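Putative 2,5-diketo-D-gluconic acid reductase B (Sinorhizobium meliloti, PDB 3UP8) probably reduces methylglyoxal to hydroxyacetone at the expense of NADPH, as a TIM-barrel member of the aldo/keto reductase family. Local coordinates at residues Val64-Ile69 and Ala74-Ala79; Lys95-Asn100 and Gln290-Glu295; Thr178-Tyr183 and Ile246-Thr251; Arg153-Ser158 and Arg170-Pro175; Leu187-Val192 and Asn283-Asn288. All blocks are in the same frame, centred on the assembly; numbering follows the deposited sequence.

Contact 1: Val64-Ile69 and Ala74-Ala79; sequences VDTAQI and AEVGEA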
# COMPACT_ATOMS: atom_id res chain seq x y z
N VAL A 64 -7.18 3.09 4.45
CA VAL A 64 -7.69 3.33 3.11
C VAL A 64 -6.59 3.99 2.28
O VAL A 64 -5.98 4.96 2.73
CB VAL A 64 -8.94 4.24 3.09
CG1 VAL A 64 -9.43 4.43 1.67
CG2 VAL A 64 -10.07 3.63 3.96
N ASP A 65 -6.35 3.45 1.09
CA ASP A 65 -5.28 3.90 0.21
C ASP A 65 -5.79 4.41 -1.14
O ASP A 65 -6.49 3.69 -1.87
CB ASP A 65 -4.26 2.78 -0.01
CG ASP A 65 -3.10 3.20 -0.88
OD1 ASP A 65 -3.27 3.21 -2.13
OD2 ASP A 65 -2.02 3.49 -0.31
N THR A 66 -5.41 5.64 -1.48
CA THR A 66 -5.82 6.26 -2.75
C THR A 66 -4.64 7.05 -3.35
O THR A 66 -3.50 6.93 -2.87
CB THR A 66 -7.12 7.11 -2.55
OG1 THR A 66 -7.62 7.56 -3.81
CG2 THR A 66 -6.86 8.30 -1.61
N ALA A 67 -4.89 7.80 -4.43
CA ALA A 67 -3.84 8.54 -5.14
C ALA A 67 -4.49 9.64 -5.95
O ALA A 67 -5.63 9.50 -6.37
CB ALA A 67 -3.07 7.61 -6.07
N GLN A 68 -3.76 10.71 -6.20
CA GLN A 68 -4.26 11.78 -7.07
C GLN A 68 -4.67 11.23 -8.44
O GLN A 68 -5.75 11.55 -8.93
CB GLN A 68 -3.21 12.88 -7.22
CG GLN A 68 -3.06 13.70 -5.97
CD GLN A 68 -1.84 14.64 -5.98
OE1 GLN A 68 -1.04 14.65 -6.91
NE2 GLN A 68 -1.73 15.44 -4.93
N ILE A 69 -3.83 10.37 -9.02
CA ILE A 69 -4.04 9.87 -10.39
C ILE A 69 -5.20 8.90 -10.53
O ILE A 69 -5.72 8.74 -11.63
CB ILE A 69 -2.77 9.24 -11.01
CG1 ILE A 69 -2.89 9.12 -12.54
CG2 ILE A 69 -2.47 7.86 -10.40
CD1 ILE A 69 -3.04 10.46 -13.26
N ALA A 74 -12.25 12.07 -4.20
CA ALA A 74 -13.53 12.66 -3.80
C ALA A 74 -14.46 11.63 -3.16
O ALA A 74 -15.07 11.88 -2.11
CB ALA A 74 -14.21 13.35 -5.01
N GLU A 75 -14.56 10.46 -3.77
CA GLU A 75 -15.46 9.42 -3.30
C GLU A 75 -14.92 8.75 -2.04
O GLU A 75 -15.69 8.38 -1.15
CB GLU A 75 -15.73 8.41 -4.43
CG GLU A 75 -16.55 9.00 -5.60
CD GLU A 75 -15.71 9.69 -6.67
OE1 GLU A 75 -14.49 9.92 -6.48
OE2 GLU A 75 -16.28 10.01 -7.74
N VAL A 76 -13.59 8.61 -1.95
CA VAL A 76 -12.97 8.14 -0.71
C VAL A 76 -13.35 9.08 0.44
O VAL A 76 -13.77 8.61 1.49
CB VAL A 76 -11.41 8.03 -0.82
CG1 VAL A 76 -10.78 7.82 0.57
CG2 VAL A 76 -11.01 6.87 -1.74
N GLY A 77 -13.21 10.38 0.22
CA GLY A 77 -13.56 11.41 1.21
C GLY A 77 -15.02 11.33 1.65
O GLY A 77 -15.32 11.35 2.84
N GLU A 78 -15.91 11.19 0.68
CA GLU A 78 -17.35 11.07 0.96
C GLU A 78 -17.67 9.81 1.77
O GLU A 78 -18.36 9.87 2.79
CB GLU A 78 -18.16 11.05 -0.35
CG GLU A 78 -19.68 11.11 -0.13
CD GLU A 78 -20.47 11.09 -1.43
OE1 GLU A 78 -20.02 11.72 -2.41
OE2 GLU A 78 -21.54 10.44 -1.48
N ALA A 79 -17.15 8.67 1.32
CA ALA A 79 -17.37 7.39 2.00
C ALA A 79 -16.90 7.41 3.45
O ALA A 79 -17.61 6.96 4.34
CB ALA A 79 -16.70 6.25 1.22

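Contact 2: Lys95-Asn100 and Gln290-Glu295; sequences KVWVDN and QGLAPE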
# COMPACT_ATOMS: atom_id res chain seq x y z
N LYS A 95 -1.27 9.86 -2.74
CA LYS A 95 0.00 9.88 -3.46
C LYS A 95 0.04 11.08 -4.39
O LYS A 95 -0.94 11.36 -5.10
CB LYS A 95 0.18 8.59 -4.28
CG LYS A 95 -0.09 7.30 -3.49
CD LYS A 95 0.17 6.05 -4.33
CE LYS A 95 -0.32 4.79 -3.63
NZ LYS A 95 -1.83 4.65 -3.61
N VAL A 96 1.17 11.77 -4.41
CA VAL A 96 1.40 12.86 -5.36
C VAL A 96 1.77 12.32 -6.74
O VAL A 96 2.73 11.57 -6.88
CB VAL A 96 2.50 13.81 -4.84
CG1 VAL A 96 2.71 14.97 -5.80
CG2 VAL A 96 2.15 14.29 -3.46
N TRP A 97 0.98 12.70 -7.74
CA TRP A 97 1.20 12.30 -9.12
C TRP A 97 2.40 13.06 -9.68
O TRP A 97 2.66 14.22 -9.31
CB TRP A 97 -0.04 12.58 -9.98
CG TRP A 97 0.11 12.12 -11.42
CD1 TRP A 97 -0.02 12.88 -12.55
CD2 TRP A 97 0.45 10.80 -11.86
NE1 TRP A 97 0.20 12.11 -13.66
CE2 TRP A 97 0.50 10.83 -13.27
CE3 TRP A 97 0.71 9.59 -11.20
CZ2 TRP A 97 0.80 9.70 -14.03
CZ3 TRP A 97 1.01 8.45 -11.96
CH2 TRP A 97 1.05 8.52 -13.36
N VAL A 98 3.13 12.40 -10.57
CA VAL A 98 4.40 12.93 -11.07
C VAL A 98 4.25 14.30 -11.77
O VAL A 98 5.20 15.06 -11.82
CB VAL A 98 5.12 11.93 -12.01
CG1 VAL A 98 5.38 10.58 -11.29
CG2 VAL A 98 4.34 11.69 -13.30
N ASP A 99 3.07 14.61 -12.32
CA ASP A 99 2.86 15.92 -12.98
C ASP A 99 2.90 17.06 -11.96
O ASP A 99 3.02 18.23 -12.32
CB ASP A 99 1.52 15.96 -13.73
CG ASP A 99 1.50 15.08 -14.98
OD1 ASP A 99 2.57 14.62 -15.45
OD2 ASP A 99 0.39 14.85 -15.50
N ASN A 100 2.75 16.71 -10.69
CA ASN A 100 2.70 17.69 -9.63
C ASN A 100 3.99 17.79 -8.82
O ASN A 100 3.98 18.31 -7.70
CB ASN A 100 1.52 17.37 -8.70
CG ASN A 100 0.18 17.42 -9.42
OD1 ASN A 100 -0.02 18.21 -10.34
ND2 ASN A 100 -0.75 16.58 -8.98
N GLN A 290 7.00 3.11 -18.76
CA GLN A 290 8.23 3.74 -19.25
C GLN A 290 8.29 5.20 -18.80
O GLN A 290 7.30 5.93 -18.90
CB GLN A 290 8.29 3.62 -20.79
CG GLN A 290 9.44 4.37 -21.45
CD GLN A 290 10.80 3.93 -20.95
OE1 GLN A 290 11.73 4.74 -20.84
NE2 GLN A 290 10.93 2.63 -20.63
N GLY A 291 9.45 5.61 -18.28
CA GLY A 291 9.63 6.98 -17.81
C GLY A 291 9.37 7.14 -16.31
O GLY A 291 10.07 7.89 -15.63
N LEU A 292 8.36 6.43 -15.80
CA LEU A 292 7.98 6.54 -14.38
C LEU A 292 8.68 5.47 -13.56
O LEU A 292 9.10 5.72 -12.42
CB LEU A 292 6.46 6.34 -14.23
CG LEU A 292 5.49 7.24 -14.98
CD1 LEU A 292 4.08 7.01 -14.50
CD2 LEU A 292 5.86 8.70 -14.82
N ALA A 293 8.77 4.27 -14.12
CA ALA A 293 9.41 3.15 -13.46
C ALA A 293 10.91 3.38 -13.38
O ALA A 293 11.48 3.99 -14.30
CB ALA A 293 9.11 1.86 -14.22
N PRO A 294 11.56 2.93 -12.31
CA PRO A 294 13.01 3.03 -12.25
C PRO A 294 13.64 1.80 -12.90
O PRO A 294 12.92 0.87 -13.31
CB PRO A 294 13.28 2.97 -10.77
CG PRO A 294 12.23 2.01 -10.25
CD PRO A 294 11.02 2.21 -11.13
N GLU A 295 14.96 1.80 -12.98
CA GLU A 295 15.72 0.59 -13.30
C GLU A 295 15.58 -0.30 -12.07
O GLU A 295 16.27 -0.11 -11.08
CB GLU A 295 17.19 0.94 -13.60
CG GLU A 295 18.06 -0.23 -14.06
CD GLU A 295 17.65 -0.80 -15.42
OE1 GLU A 295 16.75 -0.23 -16.09
OE2 GLU A 295 18.22 -1.84 -15.83

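Contact 3: Thr178-Tyr183 and Ile246-Thr251; sequences TNQVEY and IVLSKT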
# COMPACT_ATOMS: atom_id res chain seq x y z
N THR A 178 7.46 4.09 4.42
CA THR A 178 7.17 2.90 3.62
C THR A 178 7.58 3.14 2.18
O THR A 178 7.70 4.28 1.72
CB THR A 178 5.64 2.51 3.69
OG1 THR A 178 5.45 1.14 3.28
CG2 THR A 178 4.78 3.40 2.78
N ASN A 179 7.82 2.04 1.47
CA ASN A 179 7.90 2.03 0.01
C ASN A 179 6.79 1.10 -0.50
O ASN A 179 6.78 -0.11 -0.23
CB ASN A 179 9.29 1.55 -0.46
CG ASN A 179 9.47 1.65 -1.98
OD1 ASN A 179 8.73 2.36 -2.67
ND2 ASN A 179 10.44 0.91 -2.51
N GLN A 180 5.84 1.69 -1.21
CA GLN A 180 4.73 0.95 -1.75
C GLN A 180 5.11 0.45 -3.14
O GLN A 180 5.43 1.24 -4.04
CB GLN A 180 3.45 1.80 -1.80
CG GLN A 180 2.27 1.01 -2.38
CD GLN A 180 0.94 1.72 -2.29
OE1 GLN A 180 0.60 2.34 -1.26
NE2 GLN A 180 0.15 1.61 -3.35
N VAL A 181 5.11 -0.87 -3.27
CA VAL A 181 5.56 -1.54 -4.49
C VAL A 181 4.65 -2.73 -4.82
O VAL A 181 3.94 -3.25 -3.95
CB VAL A 181 7.00 -2.08 -4.35
CG1 VAL A 181 8.01 -0.93 -4.14
CG2 VAL A 181 7.11 -3.12 -3.22
N GLU A 182 4.67 -3.13 -6.09
CA GLU A 182 4.02 -4.37 -6.53
C GLU A 182 4.67 -5.54 -5.81
O GLU A 182 5.88 -5.66 -5.82
CB GLU A 182 4.22 -4.55 -8.04
CG GLU A 182 3.57 -5.78 -8.59
CD GLU A 182 3.73 -5.90 -10.09
OE1 GLU A 182 3.99 -4.88 -10.76
OE2 GLU A 182 3.59 -7.03 -10.59
N TYR A 183 3.87 -6.38 -5.16
CA TYR A 183 4.43 -7.53 -4.45
C TYR A 183 3.36 -8.63 -4.36
O TYR A 183 2.27 -8.40 -3.86
CB TYR A 183 4.94 -7.13 -3.07
CG TYR A 183 5.80 -8.16 -2.36
CD1 TYR A 183 6.54 -9.11 -3.07
CD2 TYR A 183 5.88 -8.17 -0.96
CE1 TYR A 183 7.33 -10.06 -2.40
CE2 TYR A 183 6.67 -9.11 -0.29
CZ TYR A 183 7.39 -10.04 -1.01
OH TYR A 183 8.15 -10.95 -0.31
N ILE A 246 2.94 -4.78 4.51
CA ILE A 246 1.56 -4.34 4.56
C ILE A 246 0.98 -4.75 3.22
O ILE A 246 1.69 -4.75 2.21
CB ILE A 246 1.50 -2.81 4.73
CG1 ILE A 246 2.18 -2.41 6.05
CG2 ILE A 246 0.08 -2.28 4.64
CD1 ILE A 246 3.05 -1.16 5.95
N VAL A 247 -0.31 -5.09 3.19
CA VAL A 247 -0.95 -5.48 1.94
C VAL A 247 -2.22 -4.64 1.68
O VAL A 247 -3.01 -4.40 2.58
CB VAL A 247 -1.21 -7.03 1.90
CG1 VAL A 247 -2.15 -7.47 3.03
CG2 VAL A 247 -1.76 -7.46 0.54
N LEU A 248 -2.37 -4.19 0.44
CA LEU A 248 -3.58 -3.51 -0.03
C LEU A 248 -4.44 -4.49 -0.83
O LEU A 248 -3.93 -5.22 -1.67
CB LEU A 248 -3.21 -2.31 -0.92
CG LEU A 248 -2.40 -1.20 -0.23
CD1 LEU A 248 -2.06 -0.10 -1.23
CD2 LEU A 248 -3.15 -0.65 0.97
N SER A 249 -5.73 -4.52 -0.56
CA SER A 249 -6.60 -5.37 -1.36
C SER A 249 -7.59 -4.54 -2.15
O SER A 249 -8.00 -3.46 -1.71
CB SER A 249 -7.32 -6.40 -0.49
OG SER A 249 -7.93 -5.79 0.63
N LYS A 250 -7.93 -5.04 -3.33
CA LYS A 250 -8.98 -4.48 -4.14
C LYS A 250 -10.18 -5.44 -4.07
O LYS A 250 -10.12 -6.59 -4.53
CB LYS A 250 -8.50 -4.25 -5.58
CG LYS A 250 -9.51 -3.56 -6.49
CD LYS A 250 -10.22 -4.57 -7.38
CE LYS A 250 -11.08 -3.89 -8.42
NZ LYS A 250 -11.60 -4.89 -9.38
N THR A 251 -11.24 -4.95 -3.46
CA THR A 251 -12.45 -5.73 -3.27
C THR A 251 -13.59 -4.94 -3.91
O THR A 251 -14.10 -3.99 -3.33
CB THR A 251 -12.74 -5.94 -1.77
OG1 THR A 251 -12.84 -4.67 -1.13
CG2 THR A 251 -11.60 -6.73 -1.10

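Contact 4: Arg153-Ser158 and Arg170-Pro175; sequences RHIGIS and RLSDAP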
# COMPACT_ATOMS: atom_id res chain seq x y z
N ARG A 153 0.84 13.40 8.17
CA ARG A 153 1.42 12.90 9.42
C ARG A 153 2.75 12.19 9.13
O ARG A 153 3.75 12.39 9.84
CB ARG A 153 0.44 11.96 10.14
CG ARG A 153 -0.82 12.65 10.69
CD ARG A 153 -0.56 13.53 11.91
NE ARG A 153 -1.76 14.29 12.31
CZ ARG A 153 -2.09 15.51 11.86
NH1 ARG A 153 -1.31 16.15 10.98
NH2 ARG A 153 -3.21 16.08 12.28
N HIS A 154 2.76 11.38 8.08
CA HIS A 154 3.92 10.56 7.73
C HIS A 154 4.15 10.65 6.24
O HIS A 154 3.22 10.91 5.47
CB HIS A 154 3.65 9.12 8.14
CG HIS A 154 3.27 8.98 9.57
ND1 HIS A 154 4.19 9.05 10.60
CD2 HIS A 154 2.06 8.81 10.16
CE1 HIS A 154 3.56 8.92 11.75
NE2 HIS A 154 2.27 8.78 11.51
N ILE A 155 5.40 10.50 5.82
CA ILE A 155 5.74 10.59 4.40
C ILE A 155 6.37 9.28 3.90
O ILE A 155 6.97 8.54 4.67
CB ILE A 155 6.68 11.80 4.11
CG1 ILE A 155 7.97 11.75 4.95
CG2 ILE A 155 5.94 13.13 4.34
CD1 ILE A 155 9.06 12.69 4.43
N GLY A 156 6.22 9.00 2.61
CA GLY A 156 6.83 7.82 2.02
C GLY A 156 7.00 7.87 0.53
O GLY A 156 6.83 8.94 -0.11
N ILE A 157 7.34 6.71 -0.03
CA ILE A 157 7.66 6.58 -1.44
C ILE A 157 6.95 5.39 -2.07
O ILE A 157 6.39 4.55 -1.37
CB ILE A 157 9.19 6.46 -1.65
CG1 ILE A 157 9.74 5.26 -0.85
CG2 ILE A 157 9.86 7.80 -1.27
CD1 ILE A 157 11.26 5.12 -0.83
N SER A 158 6.97 5.32 -3.39
CA SER A 158 6.29 4.24 -4.08
C SER A 158 7.05 3.93 -5.35
O SER A 158 7.40 4.84 -6.11
CB SER A 158 4.82 4.59 -4.36
OG SER A 158 4.08 3.47 -4.86
N ARG A 170 18.23 9.29 3.00
CA ARG A 170 19.35 10.23 3.21
C ARG A 170 18.95 11.72 3.07
O ARG A 170 19.38 12.55 3.86
CB ARG A 170 20.50 9.90 2.24
CG ARG A 170 21.76 10.80 2.39
CD ARG A 170 22.96 10.24 1.60
NE ARG A 170 22.62 9.71 0.27
CZ ARG A 170 22.38 10.43 -0.83
NH1 ARG A 170 22.38 11.76 -0.80
NH2 ARG A 170 22.09 9.81 -1.96
N LEU A 171 18.15 12.04 2.06
CA LEU A 171 17.77 13.44 1.81
C LEU A 171 16.65 13.97 2.71
O LEU A 171 16.45 15.19 2.79
CB LEU A 171 17.37 13.62 0.34
CG LEU A 171 18.47 13.41 -0.70
CD1 LEU A 171 17.88 13.39 -2.10
CD2 LEU A 171 19.57 14.48 -0.56
N SER A 172 15.93 13.08 3.38
CA SER A 172 14.71 13.48 4.11
C SER A 172 14.96 13.70 5.58
O SER A 172 15.43 12.80 6.26
CB SER A 172 13.60 12.43 3.94
OG SER A 172 12.40 12.86 4.55
N ASP A 173 14.61 14.89 6.06
CA ASP A 173 14.71 15.22 7.47
C ASP A 173 13.81 14.27 8.29
O ASP A 173 14.27 13.69 9.29
CB ASP A 173 14.34 16.69 7.71
CG ASP A 173 14.52 17.12 9.16
OD1 ASP A 173 15.54 16.75 9.77
OD2 ASP A 173 13.65 17.83 9.69
N ALA A 174 12.56 14.10 7.84
CA ALA A 174 11.63 13.15 8.44
C ALA A 174 11.92 11.71 7.98
O ALA A 174 12.38 11.51 6.85
CB ALA A 174 10.18 13.52 8.09
N PRO A 175 11.63 10.70 8.84
CA PRO A 175 11.79 9.33 8.39
C PRO A 175 10.86 9.02 7.22
O PRO A 175 9.80 9.66 7.06
CB PRO A 175 11.40 8.49 9.61
CG PRO A 175 11.38 9.42 10.77
CD PRO A 175 11.11 10.79 10.21
O HOH W 1 7.29 9.86 7.92

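Contact 5: Leu187-Val192 and Asn283-Asn288; sequences LDQTKV and NGRIVN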
# COMPACT_ATOMS: atom_id res chain seq x y z
N LEU A 187 6.54 -12.11 -8.07
CA LEU A 187 7.58 -11.08 -8.15
C LEU A 187 8.43 -11.07 -6.89
O LEU A 187 7.96 -10.69 -5.82
CB LEU A 187 6.97 -9.70 -8.40
CG LEU A 187 7.96 -8.53 -8.49
CD1 LEU A 187 8.98 -8.74 -9.64
CD2 LEU A 187 7.18 -7.23 -8.70
N ASP A 188 9.69 -11.48 -7.03
CA ASP A 188 10.66 -11.47 -5.93
C ASP A 188 10.96 -10.04 -5.47
O ASP A 188 11.23 -9.16 -6.30
CB ASP A 188 11.96 -12.15 -6.35
CG ASP A 188 13.02 -12.12 -5.26
OD1 ASP A 188 12.69 -12.36 -4.08
OD2 ASP A 188 14.19 -11.83 -5.58
N GLN A 189 10.90 -9.82 -4.16
CA GLN A 189 11.27 -8.51 -3.60
C GLN A 189 12.32 -8.61 -2.50
O GLN A 189 12.37 -7.78 -1.59
CB GLN A 189 10.02 -7.74 -3.10
CG GLN A 189 9.10 -7.28 -4.23
CD GLN A 189 9.62 -6.08 -5.01
OE1 GLN A 189 10.82 -5.77 -4.99
NE2 GLN A 189 8.72 -5.39 -5.70
N THR A 190 13.18 -9.62 -2.62
CA THR A 190 14.25 -9.86 -1.65
C THR A 190 15.10 -8.62 -1.37
O THR A 190 15.25 -8.23 -0.22
CB THR A 190 15.14 -11.05 -2.08
OG1 THR A 190 14.37 -12.25 -2.01
CG2 THR A 190 16.38 -11.18 -1.19
N LYS A 191 15.66 -8.02 -2.40
CA LYS A 191 16.56 -6.86 -2.22
C LYS A 191 15.81 -5.66 -1.63
O LYS A 191 16.27 -5.04 -0.68
CB LYS A 191 17.23 -6.45 -3.54
CG LYS A 191 18.31 -7.41 -4.06
CD LYS A 191 19.04 -6.76 -5.26
CE LYS A 191 19.85 -7.78 -6.07
NZ LYS A 191 20.48 -7.17 -7.29
N VAL A 192 14.63 -5.36 -2.17
CA VAL A 192 13.81 -4.27 -1.63
C VAL A 192 13.47 -4.48 -0.15
O VAL A 192 13.60 -3.55 0.66
CB VAL A 192 12.54 -4.05 -2.51
CG1 VAL A 192 11.51 -3.19 -1.80
CG2 VAL A 192 12.95 -3.42 -3.87
N ASN A 283 9.82 -12.78 -15.09
CA ASN A 283 8.87 -11.93 -15.80
C ASN A 283 7.57 -11.71 -15.02
O ASN A 283 6.51 -11.51 -15.61
CB ASN A 283 8.58 -12.50 -17.20
CG ASN A 283 7.78 -13.79 -17.15
OD1 ASN A 283 7.97 -14.63 -16.26
ND2 ASN A 283 6.86 -13.95 -18.11
N GLY A 284 7.67 -11.72 -13.70
CA GLY A 284 6.48 -11.65 -12.86
C GLY A 284 5.90 -10.25 -12.67
O GLY A 284 4.75 -10.11 -12.29
N ARG A 285 6.70 -9.21 -12.93
CA ARG A 285 6.25 -7.82 -12.75
C ARG A 285 5.18 -7.45 -13.76
O ARG A 285 5.32 -7.70 -14.96
CB ARG A 285 7.42 -6.85 -12.88
CG ARG A 285 7.03 -5.42 -12.53
CD ARG A 285 8.21 -4.49 -12.72
NE ARG A 285 9.37 -4.87 -11.92
CZ ARG A 285 9.50 -4.64 -10.61
NH1 ARG A 285 8.54 -4.00 -9.94
NH2 ARG A 285 10.61 -5.03 -9.98
N ILE A 286 4.10 -6.85 -13.24
CA ILE A 286 2.95 -6.45 -14.03
C ILE A 286 3.01 -4.97 -14.42
O ILE A 286 2.74 -4.61 -15.56
CB ILE A 286 1.63 -6.72 -13.26
CG1 ILE A 286 1.49 -8.21 -12.94
CG2 ILE A 286 0.39 -6.21 -14.04
CD1 ILE A 286 0.45 -8.50 -11.86
N VAL A 287 3.37 -4.11 -13.46
CA VAL A 287 3.31 -2.65 -13.66
C VAL A 287 4.71 -2.09 -13.94
O VAL A 287 5.59 -2.14 -13.09
CB VAL A 287 2.68 -1.94 -12.42
CG1 VAL A 287 2.52 -0.44 -12.66
CG2 VAL A 287 1.31 -2.56 -12.08
N ASN A 288 4.92 -1.56 -15.15
CA ASN A 288 6.25 -1.10 -15.57
C ASN A 288 6.16 0.08 -16.57
O ASN A 288 6.58 -0.06 -17.73
CB ASN A 288 6.99 -2.28 -16.20
CG ASN A 288 8.51 -2.16 -16.11
OD1 ASN A 288 9.06 -1.12 -15.74
ND2 ASN A 288 9.19 -3.25 -16.45
O HOH W 2 11.84 -4.79 -7.39
O HOH W 3 8.96 -2.94 -7.09

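Contact 1: Val64-Ile69 and Ala74-Ala79
Val76 presents its forked side chain to two residues at once, with one methyl reaching Val64 and the other Thr66. The fork is set by a first torsion of 168°, which puts CG1 opposite the main-chain nitrogen and CG2 opposite the carbonyl carbon, sending CG1 toward Val64 and CG2 toward Thr66. Val76 CG1 meets Val64 CG1 at 3.8 Å, methyl against methyl. These two side chains do not meet head-on; they slide past each other in opposite directions. Val76 passes Thr66 in the same sliding manner, and here CG2 is the atom involved, lying 4.0 Å from Thr66 CB and equally far from Thr66 OG1. The hydroxyl takes no bond from the helix segment 74-79. Its main polar partner is Asn72 OD1, in the turn leading into the helix, so Thr66 is held by its oxygen while its CB side serves as an apolar surface. Only about 121 Å² is buried in all, about half of it on Val76, and the three residues that touch are themselves buried. Asp65, between the two outward-facing residues, points away from the helix, while Thr66 O receives a hydrogen bond from Lys95 NZ. Strand 63-65 and helix 73-83 are the first two elements of a beta-alpha-beta unit completed by strand 91-96; Val76 leans on Leu92 of that third element, and on the other flank helix 46-59 brings Leu53 against Val64 and Ala79.

Contact 2: Lys95-Asn100 and Gln290-Glu295
Trp97 and Leu292 are brought together by two first torsions: the tryptophan CG lies opposite the main-chain nitrogen (chi1 -177°), carrying the far end of the indole toward the 290-295 segment, while the leucine CG stands opposite its own carbonyl carbon (chi1 -57°) and holds both methyls out to Trp97 and Val98. Leu292 CD1 then comes within 3.6 Å of Trp97 CH2, approaching the ring obliquely, with the two side chains running roughly perpendicular. The second branch serves Val98: Leu292 CD2 is 3.7 Å from Val98 CG2 and a little farther from CG1. Val98 CG2 also sits over the centre of the indole, 3.9 Å above its plane, so Trp97, Val98 and Leu292 form one small apolar cluster near the surface. The contact joins the loop that leaves strand 91-96 to the C-terminal loop beyond helix 270-277, the segment that in aldo/keto reductases borders the substrate pocket at the mouth of the barrel. Consistent with that, the Trp97 side chain also lies about 4 Å from that of His128, a predicted substrate-binding residue. A backbone hydrogen bond between Leu292 and Gly131 holds the C-terminal loop in place here.

Contact 3: Thr178-Tyr183 and Ile246-Thr251
Thr178 and Gln180 face Ile246 and Leu248 across the barrel interior, from strands that are not neighbours in the sheet, and the nearest alpha carbons, Gln180 CA and Ile246 CA, are 8.8 Å apart. The gap is closed by side chains alone. Gln180 is fully extended, its CG opposite the main-chain nitrogen (chi1 180°), and this reach carries the amide inward until its carbon CD is 3.7 Å from Leu248 CD1. The leucine is drawn out as well, with CD1 continuing the line of its chain (chi2 178°), and the two side chains cross at about a right angle. One methyl thus rests against a flat polar group, a van der Waals contact rather than a polar bond. In the eight-stranded parallel barrel, the TIM-barrel fold, strand 176-182 is sixth and strand 245-249 eighth; strand 202-206 stands between them, so the meeting depends on how far the side chains reach into the core. The second meeting is looser: Ile246 CD1 approaches Thr178 OG1 to 4.3 Å. That hydroxyl is buried but well provided for, hydrogen-bonded to Ser202 OG and Thr204 OG1 on the intervening strand, and Ile246 lies against the same two residues. Leu248 also touches His63 and Asp65 of strand 63-65, which fills the core from a further direction. The side chain of Gln180 is about 3 Å from that of Lys95, about 4 Å from that of Tyr70, the predicted proton donor, and about 4 Å from a bound acetate ion, probably from the crystallisation liquor.

Contact 4: Arg153-Ser158 and Arg170-Pro175
Ile155 reaches from its strand into the turn that follows helix 162-171. Its CB points toward that turn, and CG1 is set between the main-chain nitrogen and the carbonyl carbon (chi1 56°), the branch that carries the contact. Ile155 CG1 comes first to Pro175 O, at 3.5 Å. Beyond it the chain straightens, and Ile155 CD1 ends between two neighbours: Ser172 OG at 3.3 Å and Ala174 CB at 3.9 Å, the latter a plain apolar touch. The serine oxygen is close to the methyl but does its bonding elsewhere. Ser172 OG donates to Ala174 O at 2.7 Å, meeting the carbonyl at a C=O...O angle of 135° and tilted 16° from its plane, and it also pairs with Asn144 ND2 of helix 136-148. Because the bond spans from Ser172, the first residue to leave the helix, to Ala174, it closes the turn on itself and fixes the surface offered to Ile155. An alanine in place of Ser172 would remove the hydroxyl and is likely to leave Ala174 O and the Asn144 amide without this partner and the turn freer to shift. The backbones are joined as well, through a water that accepts from Ile155 N at 2.9 Å and donates to Pro175 O at 2.7 Å. Asn144 completes the setting: its OD1 takes the N-H of Ala174, and its side chain also touches Ile155. Here strand 152-158, helix 162-171 and strand 176-182 form a beta-alpha-beta crossover, the repeating step of the TIM barrel, with the contact at the turn from helix to the next parallel strand.

Contact 5: Leu187-Val192 and Asn283-Asn288
This is a partly buried contact between two loops, part apolar and part water-mediated: Leu187, in the loop that follows strand 176-182, packs on Gly284 and Arg285 of the C-terminal segment beyond helix 270-277. Leu187 CD2 lies over one face of the Arg285 guanidinium, offset toward its rim, with NH1 the nearest atom at 3.7 Å. Leu187 CD1 fits against the base of the same residue, 4.0 Å from Arg285 N. The arginine can be touched at both ends because its chain bends at chi3 (-58°) and folds back across the leucine. An alanine at Leu187 would take away both methyls and would probably uncover this face of the guanidinium, leaving its rotation to the waters and Trp296. The backbones come close too, and a CB on Gly284 would stand only 3.4 Å from Leu187 N. Gln189 meets the guanidinium through two waters lying in its plane, at the edge. One donates to Gln189 OE1 at 2.8 Å and accepts from Arg285 NH2; the other accepts from both Gln189 NE2 and Arg285 NH1. Gln189 NE2 is also bonded to Glu182 O, while Arg285 makes a cation-pi contact with Trp296. Gln189 is the N-cap residue of helix 190-199, so the bridge ties the start of that helix to the extended C-terminal loop that aldo/keto reductases carry over the mouth of their barrel.

The five contacts are spread around one barrel. Contacts 1, 2 and 3 converge on the predicted catalytic residues: Asp65 OD1 of contact 1 is 2.5 Å from Lys95 NZ of contact 2, a salt bridge, and that lysine also bonds Tyr70 OH, while Asp65 CG packs 3.5 Å from Leu248 CD1 of contact 3. Contacts 3 and 4 share neighbouring strands, linked by Gln180 O and Ser158 OG at 2.7 Å. Contact 3 also meets contact 5, where Glu182 OE2 takes Ile286 N at 2.7 Å. Contacts 2 and 5 both hold the C-terminal loop, at points whose centres are about 17 Å apart. Contact 4 stays farther out, with the Ile155 side chain about 11 Å from that of Lys95.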